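Local coordinates for lectin (PDB 6LI7), which binds N-acetylgalactosamine, and probably related sugars, through a calcium ion, as a mushroom lectin built of beta sheets, at residues A[258-263]-A[275-280]; A[233-238]-A[298-303]. All coordinates share one frame; numbering follows the deposited sequence.

In the fold
Contact 2 pairs two neighbouring strands inside an antiparallel sheet, whereas contact 1 joins a strand break to an irregular loop; both lie at the periphery of the chain, each partly buried, with centres about 11 Å apart. They share a sheet, since strand 261-266 of contact 1 runs beside strand 293-301 of contact 2, and they share the calcium site: contact 1 supplies two aspartates, contact 2 an asparagine and a backbone carbonyl. Their chemistry follows from their place. Contact 2 is held by regular backbone hydrogen bonds and carries a glycan, while contact 1 is made of side-chain packing and ordered water and lines the sugar site.

Contact 1: A[258-263]-A[275-280]; sequences ADDRYT and SSYTVA. With CA (calcium ion), chain E; NGA (2-acetamido-2-deoxy-beta-D-galactopyranose), chain I.
Tyr277 packs against Asp259 and Asp260 where the calcium-bound sugar sits, and this is the close part of the contact. Its CG lies between the backbone N and the carbonyl carbon (chi1 54°), which brings the ring up beside Asp259. Asp259 OD2 lies over one face, toward the rim, 4.3 Å above the ring plane, and Asp260 OD1 comes to the edge, 3.8 Å from Tyr277 CE2. An aromatic residue suits this place because it meets the aspartates and the sugar together: Tyr277 CZ is 3.6 Å from NGA C4. The carboxylates each give calcium one oxygen, Asp259 OD1 and Asp260 OD2, both 2.3 Å from the ion, while their other oxygens approach the sugar hydroxyls O4 and O3.

The solvent side is looser. Ser275 CB rests over one face of the Arg261 guanidinium, 3.7 Å from NH2, and water 2 lies in the guanidinium plane, taking a bond from Arg261 NH2. Ser275 CA makes a CA-H...O contact with Asp260 O. Deeper in, water 1 lies between Ala258 O and Ser276 N, bonding to the first and weakly to the second.

Trp364 NE1 hydrogen-bonds to Asp259 OD2, and Gly302 N to Asp260 OD2. The break between strands 249-259 and 261-266 faces the loop joining strands 269-274 and 281-285, with strand 293-301 alongside Arg261.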
ATOM      1  N   ALA A 258       0.709 -16.550   9.890  1.00 25.19           N
ATOM      2  CA  ALA A 258       0.102 -17.312  10.991  1.00 24.83           C
ATOM      3  C   ALA A 258       1.081 -18.352  11.560  1.00 24.20           C
ATOM      4  O   ALA A 258       1.776 -19.012  10.805  1.00 26.77           O
ATOM      5  CB  ALA A 258      -1.170 -17.975  10.496  1.00 25.50           C
ATOM      6  N   ASP A 259       0.973 -18.561  12.861  1.00 25.41           N
ATOM      7  CA  ASP A 259       1.556 -19.704  13.578  1.00 25.99           C
ATOM      8  C   ASP A 259       0.493 -20.798  13.794  1.00 26.10           C
ATOM      9  O   ASP A 259      -0.382 -20.526  14.609  1.00 26.01           O
ATOM     10  CB  ASP A 259       2.123 -19.260  14.915  1.00 27.70           C
ATOM     11  CG  ASP A 259       2.757 -20.396  15.708  1.00 29.44           C
ATOM     12  OD1 ASP A 259       2.552 -21.574  15.328  1.00 27.36           O
ATOM     13  OD2 ASP A 259       3.493 -20.077  16.653  1.00 29.43           O
ATOM     14  N   ASP A 260       0.312 -21.607  12.768  1.00 27.78           N
ATOM     15  CA  ASP A 260       1.328 -22.416  12.038  1.00 27.82           C
ATOM     16  C   ASP A 260       1.048 -22.176  10.560  1.00 29.29           C
ATOM     17  O   ASP A 260       1.990 -22.162   9.764  1.00 31.01           O
ATOM     18  CB  ASP A 260       1.340 -23.892  12.447  1.00 29.94           C
ATOM     19  CG  ASP A 260       2.256 -24.126  13.630  1.00 28.55           C
ATOM     20  OD1 ASP A 260       3.482 -23.965  13.415  1.00 31.16           O
ATOM     21  OD2 ASP A 260       1.743 -24.348  14.768  1.00 26.34           O
ATOM     22  N   ARG A 261      -0.226 -21.926  10.196  1.00 28.45           N
ATOM     23  CA  ARG A 261      -0.635 -21.882   8.767  1.00 30.58           C
ATOM     24  C   ARG A 261      -2.018 -21.224   8.657  1.00 30.40           C
ATOM     25  O   ARG A 261      -2.677 -21.058   9.691  1.00 27.55           O
ATOM     26  CB  ARG A 261      -0.628 -23.303   8.190  1.00 38.66           C
ATOM     27  CG  ARG A 261      -1.710 -24.223   8.754  1.00 45.44           C
ATOM     28  CD  ARG A 261      -1.590 -25.724   8.466  1.00 51.04           C
ATOM     29  NE  ARG A 261      -0.943 -25.954   7.192  1.00 66.40           N
ATOM     30  CZ  ARG A 261       0.289 -26.452   7.040  1.00 75.15           C
ATOM     31  NH1 ARG A 261       0.985 -26.839   8.100  1.00 77.70           N
ATOM     32  NH2 ARG A 261       0.823 -26.562   5.830  1.00 69.04           N
ATOM     33  N   TYR A 262      -2.403 -20.747   7.470  1.00 27.93           N
ATOM     34  CA  TYR A 262      -3.709 -20.064   7.305  1.00 28.81           C
ATOM     35  C   TYR A 262      -4.175 -20.338   5.881  1.00 28.82           C
ATOM     36  O   TYR A 262      -3.339 -20.655   4.996  1.00 28.20           O
ATOM     37  CB  TYR A 262      -3.677 -18.544   7.589  1.00 29.13           C
ATOM     38  CG  TYR A 262      -2.903 -17.799   6.536  1.00 29.00           C
ATOM     39  CD1 TYR A 262      -1.512 -17.733   6.584  1.00 26.85           C
ATOM     40  CD2 TYR A 262      -3.535 -17.359   5.390  1.00 27.02           C
ATOM     41  CE1 TYR A 262      -0.783 -17.155   5.543  1.00 26.06           C
ATOM     42  CE2 TYR A 262      -2.825 -16.836   4.325  1.00 28.32           C
ATOM     43  CZ  TYR A 262      -1.444 -16.712   4.406  1.00 26.61           C
ATOM     44  OH  TYR A 262      -0.784 -16.199   3.332  1.00 28.16           O
ATOM     45  N   THR A 263      -5.475 -20.134   5.683  1.00 29.89           N
ATOM     46  CA  THR A 263      -6.087 -19.891   4.363  1.00 31.57           C
ATOM     47  C   THR A 263      -6.981 -18.668   4.482  1.00 29.71           C
ATOM     48  O   THR A 263      -7.749 -18.562   5.507  1.00 28.20           O
ATOM     49  CB  THR A 263      -6.935 -21.077   3.896  1.00 37.63           C
ATOM     50  OG1 THR A 263      -6.106 -22.231   3.948  1.00 43.10           O
ATOM     51  CG2 THR A 263      -7.470 -20.883   2.488  1.00 46.95           C
ATOM     52  N   SER A 275       2.119 -21.032   5.350  1.00 31.26           N
ATOM     53  CA  SER A 275       2.465 -21.901   6.478  1.00 31.23           C
ATOM     54  C   SER A 275       3.731 -21.399   7.153  1.00 36.83           C
ATOM     55  O   SER A 275       4.484 -22.240   7.569  1.00 34.32           O
ATOM     56  CB  SER A 275       2.629 -23.325   5.982  1.00 32.15           C
ATOM     57  OG  SER A 275       3.499 -23.369   4.861  1.00 32.26           O
ATOM     58  N   SER A 276       3.947 -20.091   7.251  1.00 33.94           N
ATOM     59  CA  SER A 276       5.172 -19.546   7.876  1.00 33.74           C
ATOM     60  C   SER A 276       4.812 -18.422   8.836  1.00 31.07           C
ATOM     61  O   SER A 276       4.067 -17.530   8.459  1.00 32.00           O
ATOM     62  CB  SER A 276       6.133 -19.065   6.820  1.00 38.26           C
ATOM     63  OG  SER A 276       7.218 -18.445   7.447  1.00 32.28           O
ATOM     64  N   TYR A 277       5.361 -18.473  10.037  1.00 26.31           N
ATOM     65  CA  TYR A 277       5.245 -17.399  11.016  1.00 26.38           C
ATOM     66  C   TYR A 277       6.517 -16.547  10.986  1.00 27.95           C
ATOM     67  O   TYR A 277       6.561 -15.633  11.770  1.00 28.78           O
ATOM     68  CB  TYR A 277       4.890 -17.953  12.383  1.00 30.49           C
ATOM     69  CG  TYR A 277       5.785 -19.038  12.915  1.00 32.10           C
ATOM     70  CD1 TYR A 277       6.933 -18.721  13.613  1.00 37.05           C
ATOM     71  CD2 TYR A 277       5.411 -20.362  12.829  1.00 34.94           C
ATOM     72  CE1 TYR A 277       7.739 -19.705  14.153  1.00 35.59           C
ATOM     73  CE2 TYR A 277       6.207 -21.370  13.341  1.00 35.42           C
ATOM     74  CZ  TYR A 277       7.378 -21.030  14.009  1.00 42.12           C
ATOM     75  OH  TYR A 277       8.176 -21.991  14.556  1.00 49.14           O
ATOM     76  N   THR A 278       7.423 -16.759  10.030  1.00 28.27           N
ATOM     77  CA  THR A 278       8.656 -15.931   9.916  1.00 29.38           C
ATOM     78  C   THR A 278       8.681 -15.185   8.579  1.00 28.71           C
ATOM     79  O   THR A 278       9.450 -14.179   8.496  1.00 30.20           O
ATOM     80  CB  THR A 278       9.931 -16.778  10.056  1.00 30.13           C
ATOM     81  OG1 THR A 278       9.901 -17.770   9.026  1.00 30.93           O
ATOM     82  CG2 THR A 278      10.096 -17.377  11.433  1.00 30.58           C
ATOM     83  N   VAL A 279       7.912 -15.635   7.568  1.00 28.27           N
ATOM     84  CA  VAL A 279       7.821 -14.964   6.247  1.00 27.50           C
ATOM     85  C   VAL A 279       6.345 -14.692   5.959  1.00 29.28           C
ATOM     86  O   VAL A 279       5.592 -15.649   5.742  1.00 31.25           O
ATOM     87  CB  VAL A 279       8.432 -15.843   5.143  1.00 30.00           C
ATOM     88  CG1 VAL A 279       8.302 -15.171   3.803  1.00 28.43           C
ATOM     89  CG2 VAL A 279       9.892 -16.215   5.434  1.00 32.75           C
ATOM     90  N   ALA A 280       5.975 -13.426   5.891  1.00 29.63           N
ATOM     91  CA  ALA A 280       4.576 -12.983   5.712  1.00 28.68           C
ATOM     92  C   ALA A 280       4.227 -13.001   4.223  1.00 26.92           C
ATOM     93  O   ALA A 280       5.131 -12.848   3.386  1.00 25.81           O
ATOM     94  CB  ALA A 280       4.366 -11.628   6.298  1.00 28.52           C
TER
HETATM   95 CA    CA E 407       2.231 -23.384  16.784  1.00 29.59          CA
HETATM   96  C1  NGA I 411       7.231 -24.212  18.124  1.00 43.65           C
HETATM   97  C2  NGA I 411       5.901 -24.809  17.582  1.00 42.10           C
HETATM   98  C3  NGA I 411       5.501 -23.992  16.338  1.00 36.25           C
HETATM   99  C4  NGA I 411       5.491 -22.515  16.742  1.00 33.32           C
HETATM  100  C5  NGA I 411       6.740 -22.061  17.557  1.00 37.96           C
HETATM  101  C6  NGA I 411       6.620 -20.604  17.950  1.00 37.14           C
HETATM  102  C7  NGA I 411       5.444 -27.160  18.195  1.00 38.61           C
HETATM  103  C8  NGA I 411       5.590 -28.588  17.732  1.00 47.17           C
HETATM  104  N2  NGA I 411       5.998 -26.273  17.359  1.00 41.29           N
HETATM  105  O1  NGA I 411       7.761 -24.981  19.147  1.00 60.56           O
HETATM  106  O3  NGA I 411       4.154 -24.320  15.828  1.00 36.15           O
HETATM  107  O4  NGA I 411       4.259 -22.305  17.536  1.00 27.65           O
HETATM  108  O5  NGA I 411       6.882 -22.936  18.727  1.00 39.53           O
HETATM  109  O6  NGA I 411       7.738 -20.126  18.622  1.00 38.10           O
HETATM  110  O7  NGA I 411       4.863 -26.906  19.279  1.00 42.56           O
HETATM  111  O   HOH W   1       1.297 -18.830   7.992  1.00 37.11           O
HETATM  112  O   HOH W   2       3.199 -26.720   4.203  1.00 62.33           O

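Contact 2: A[233-238]-A[298-303]; sequences VGSRAF and NATNGG. With CA (calcium ion), chain E; NAG (2-acetamido-2-deoxy-beta-D-glucopyranose), chain D; NGA (2-acetamido-2-deoxy-beta-D-galactopyranose), chain I.
Gly234 with Asn301 and Arg236 with Ala299 are hydrogen-bonded pairs of an antiparallel beta ladder between strands 234-242 and 293-301, whose local axes run at 150°. The backbone bonds come in couples: Gly234 N to Asn301 O and Asn301 N back to Gly234 O, then Arg236 N to Ala299 O and Ala299 N back to Arg236 O, the latter two both 2.9 Å long. In the non-hydrogen-bonded pair between them, Ser235 CA and Thr300 CA are 4.2 Å apart. Gly234 suits its place because its backbone angles would jam a side chain against the preceding carbonyl.

Polar side chains occupy the face of Ser235, Thr300 and Asn298. Ser235 OG and Thr300 OG1 share a hydrogen bond of 2.7 Å, in which either may be the donor, and each hydroxyl turns beside its own backbone N (chi1 -70° for Ser235). Asn298-Ala299-Thr300 is the Asn-X-Thr sequon of N-glycosylation, which explains both the asparagine and the threonine: Asn298 ND2 is joined covalently to NAG C1. The sugar lies over the hydroxyl pair, with NAG C6 3.5 Å from Thr300 OG1.

The face of Ala299 is mixed: Phe238 CE1 meets Ala299 CB at 4.1 Å, and Arg236 and Asn301 also lie against Trp222. A bend at chi2 (-74°) folds the Arg236 chain back, and NH1 donates to Ser235 O from well above its carbonyl plane, while NH2 forms a salt bridge with Asp225.

The metal site begins at the last strand residue, Asn301, and continues in the loop. Asn301 ND2 bonds to Gly304 O and Pro232 O, which should help fix the amide's rotation. Gly303 O gives the calcium ion a backbone ligand at 2.4 Å. In an Asx turn, Gly303 N donates to Asn301 OD1 from above the amide plane, and that same OD1 binds the calcium ion at 2.5 Å.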
ATOM      1  N   VAL A 233      -3.900 -27.890  19.629  1.00 33.25           N
ATOM      2  CA  VAL A 233      -3.743 -28.303  18.212  1.00 40.48           C
ATOM      3  C   VAL A 233      -5.131 -28.175  17.581  1.00 41.22           C
ATOM      4  O   VAL A 233      -6.094 -28.470  18.263  1.00 43.23           O
ATOM      5  CB  VAL A 233      -3.171 -29.720  18.075  1.00 41.36           C
ATOM      6  CG1 VAL A 233      -3.129 -30.145  16.617  1.00 40.31           C
ATOM      7  CG2 VAL A 233      -1.780 -29.817  18.715  1.00 43.38           C
ATOM      8  N   GLY A 234      -5.240 -27.633  16.379  1.00 41.42           N
ATOM      9  CA  GLY A 234      -6.563 -27.470  15.742  1.00 40.37           C
ATOM     10  C   GLY A 234      -6.689 -26.210  14.910  1.00 44.71           C
ATOM     11  O   GLY A 234      -5.747 -25.348  14.926  1.00 38.18           O
ATOM     12  N   SER A 235      -7.822 -26.108  14.212  1.00 40.52           N
ATOM     13  CA  SER A 235      -8.172 -25.015  13.286  1.00 33.95           C
ATOM     14  C   SER A 235      -9.164 -24.078  13.962  1.00 35.75           C
ATOM     15  O   SER A 235      -9.997 -24.498  14.773  1.00 34.01           O
ATOM     16  CB  SER A 235      -8.688 -25.560  12.028  1.00 34.70           C
ATOM     17  OG  SER A 235      -7.649 -26.187  11.313  1.00 35.45           O
ATOM     18  N   ARG A 236      -9.018 -22.796  13.699  1.00 30.22           N
ATOM     19  CA  ARG A 236      -9.832 -21.734  14.301  1.00 30.95           C
ATOM     20  C   ARG A 236     -10.138 -20.754  13.175  1.00 32.92           C
ATOM     21  O   ARG A 236      -9.333 -20.633  12.229  1.00 30.46           O
ATOM     22  CB  ARG A 236      -9.092 -21.073  15.461  1.00 34.32           C
ATOM     23  CG  ARG A 236      -8.532 -22.044  16.501  1.00 38.94           C
ATOM     24  CD  ARG A 236      -9.685 -22.572  17.333  1.00 42.72           C
ATOM     25  NE  ARG A 236      -9.329 -23.400  18.462  1.00 42.38           N
ATOM     26  CZ  ARG A 236      -9.113 -24.718  18.437  1.00 43.28           C
ATOM     27  NH1 ARG A 236      -9.155 -25.408  17.315  1.00 40.79           N
ATOM     28  NH2 ARG A 236      -8.806 -25.345  19.563  1.00 47.23           N
ATOM     29  N   ALA A 237     -11.289 -20.104  13.224  1.00 32.32           N
ATOM     30  CA  ALA A 237     -11.666 -19.219  12.117  1.00 29.58           C
ATOM     31  C   ALA A 237     -11.831 -17.838  12.706  1.00 26.41           C
ATOM     32  O   ALA A 237     -12.141 -17.717  13.922  1.00 29.08           O
ATOM     33  CB  ALA A 237     -12.911 -19.719  11.410  1.00 33.60           C
ATOM     34  N   PHE A 238     -11.615 -16.851  11.845  1.00 26.34           N
ATOM     35  CA  PHE A 238     -11.627 -15.408  12.172  1.00 28.84           C
ATOM     36  C   PHE A 238     -12.344 -14.674  11.024  1.00 25.28           C
ATOM     37  O   PHE A 238     -12.169 -15.028   9.829  1.00 28.93           O
ATOM     38  CB  PHE A 238     -10.184 -14.916  12.381  1.00 26.34           C
ATOM     39  CG  PHE A 238      -9.426 -15.743  13.397  1.00 25.10           C
ATOM     40  CD1 PHE A 238      -8.800 -16.913  13.025  1.00 25.79           C
ATOM     41  CD2 PHE A 238      -9.422 -15.395  14.727  1.00 27.10           C
ATOM     42  CE1 PHE A 238      -8.193 -17.737  13.951  1.00 28.39           C
ATOM     43  CE2 PHE A 238      -8.758 -16.177  15.654  1.00 26.48           C
ATOM     44  CZ  PHE A 238      -8.137 -17.343  15.267  1.00 26.56           C
ATOM     45  N   ASN A 298      -9.122 -19.246   7.979  1.00 27.25           N
ATOM     46  CA  ASN A 298      -8.956 -20.528   8.675  1.00 29.51           C
ATOM     47  C   ASN A 298      -7.468 -20.650   9.038  1.00 28.09           C
ATOM     48  O   ASN A 298      -6.666 -20.877   8.125  1.00 28.29           O
ATOM     49  CB  ASN A 298      -9.405 -21.677   7.763  1.00 32.80           C
ATOM     50  CG  ASN A 298      -9.085 -23.034   8.354  1.00 35.77           C
ATOM     51  OD1 ASN A 298      -8.676 -23.153   9.524  1.00 36.16           O
ATOM     52  ND2 ASN A 298      -9.293 -24.061   7.553  1.00 36.13           N
ATOM     53  N   ALA A 299      -7.131 -20.518  10.312  1.00 29.68           N
ATOM     54  CA  ALA A 299      -5.732 -20.626  10.817  1.00 34.46           C
ATOM     55  C   ALA A 299      -5.612 -21.895  11.653  1.00 34.18           C
ATOM     56  O   ALA A 299      -6.527 -22.161  12.431  1.00 32.04           O
ATOM     57  CB  ALA A 299      -5.325 -19.410  11.622  1.00 31.78           C
ATOM     58  N   THR A 300      -4.507 -22.627  11.498  1.00 34.83           N
ATOM     59  CA  THR A 300      -4.315 -23.941  12.145  1.00 35.25           C
ATOM     60  C   THR A 300      -3.074 -23.892  13.041  1.00 31.36           C
ATOM     61  O   THR A 300      -2.027 -23.491  12.551  1.00 32.00           O
ATOM     62  CB  THR A 300      -4.256 -25.027  11.064  1.00 34.81           C
ATOM     63  OG1 THR A 300      -5.443 -24.997  10.251  1.00 37.52           O
ATOM     64  CG2 THR A 300      -4.079 -26.411  11.654  1.00 34.71           C
ATOM     65  N   ASN A 301      -3.213 -24.324  14.287  1.00 32.95           N
ATOM     66  CA  ASN A 301      -2.102 -24.599  15.230  1.00 31.65           C
ATOM     67  C   ASN A 301      -1.692 -26.088  15.161  1.00 34.60           C
ATOM     68  O   ASN A 301      -2.518 -26.980  15.422  1.00 37.40           O
ATOM     69  CB  ASN A 301      -2.431 -24.156  16.655  1.00 33.28           C
ATOM     70  CG  ASN A 301      -1.200 -24.278  17.557  1.00 31.97           C
ATOM     71  OD1 ASN A 301      -0.089 -24.245  17.038  1.00 28.35           O
ATOM     72  ND2 ASN A 301      -1.389 -24.462  18.859  1.00 28.39           N
ATOM     73  N   GLY A 302      -0.449 -26.337  14.774  1.00 38.38           N
ATOM     74  CA  GLY A 302       0.191 -27.664  14.767  1.00 42.12           C
ATOM     75  C   GLY A 302       0.707 -28.059  16.145  1.00 44.81           C
ATOM     76  O   GLY A 302       1.131 -29.205  16.295  1.00 44.04           O
ATOM     77  N   GLY A 303       0.706 -27.139  17.107  1.00 40.30           N
ATOM     78  CA  GLY A 303       1.317 -27.359  18.426  1.00 41.78           C
ATOM     79  C   GLY A 303       1.961 -26.095  18.971  1.00 39.48           C
ATOM     80  O   GLY A 303       2.469 -25.295  18.179  1.00 36.87           O
TER
HETATM   81 CA    CA E 407       2.231 -23.384  16.784  1.00 29.59          CA
HETATM   82  C1  NAG D   1      -9.013 -25.423   7.907  1.00 46.19           C
HETATM   83  C2  NAG D   1      -9.776 -26.484   7.087  1.00 51.90           C
HETATM   84  C3  NAG D   1      -9.410 -27.852   7.654  1.00 53.43           C
HETATM   85  C4  NAG D   1      -7.976 -28.070   7.163  1.00 51.52           C
HETATM   86  C5  NAG D   1      -7.156 -26.951   7.805  1.00 48.52           C
HETATM   87  C6  NAG D   1      -5.703 -26.943   7.399  1.00 45.59           C
HETATM   88  C7  NAG D   1     -12.065 -26.130   7.659  1.00 52.25           C
HETATM   89  C8  NAG D   1     -13.396 -25.653   7.166  1.00 46.01           C
HETATM   90  N2  NAG D   1     -11.171 -26.189   6.766  1.00 59.04           N
HETATM   91  O3  NAG D   1     -10.257 -28.857   7.139  1.00 61.88           O
HETATM   92  O4  NAG D   1      -7.518 -29.431   7.377  1.00 65.86           O
HETATM   93  O5  NAG D   1      -7.667 -25.659   7.438  1.00 45.15           O
HETATM   94  O6  NAG D   1      -5.661 -26.621   6.039  1.00 52.98           O
HETATM   95  O7  NAG D   1     -11.669 -26.459   8.752  1.00 59.03           O
HETATM   96  C1  NGA I 411       7.231 -24.212  18.124  1.00 43.65           C
HETATM   97  C2  NGA I 411       5.901 -24.809  17.582  1.00 42.10           C
HETATM   98  C3  NGA I 411       5.501 -23.992  16.338  1.00 36.25           C
HETATM   99  C4  NGA I 411       5.491 -22.515  16.742  1.00 33.32           C
HETATM  100  C5  NGA I 411       6.740 -22.061  17.557  1.00 37.96           C
HETATM  101  C6  NGA I 411       6.620 -20.604  17.950  1.00 37.14           C
HETATM  102  C7  NGA I 411       5.444 -27.160  18.195  1.00 38.61           C
HETATM  103  C8  NGA I 411       5.590 -28.588  17.732  1.00 47.17           C
HETATM  104  N2  NGA I 411       5.998 -26.273  17.359  1.00 41.29           N
HETATM  105  O1  NGA I 411       7.761 -24.981  19.147  1.00 60.56           O
HETATM  106  O3  NGA I 411       4.154 -24.320  15.828  1.00 36.15           O
HETATM  107  O4  NGA I 411       4.259 -22.305  17.536  1.00 27.65           O
HETATM  108  O5  NGA I 411       6.882 -22.936  18.727  1.00 39.53           O
HETATM  109  O6  NGA I 411       7.738 -20.126  18.622  1.00 38.10           O
HETATM  110  O7  NGA I 411       4.863 -26.906  19.279  1.00 42.56           O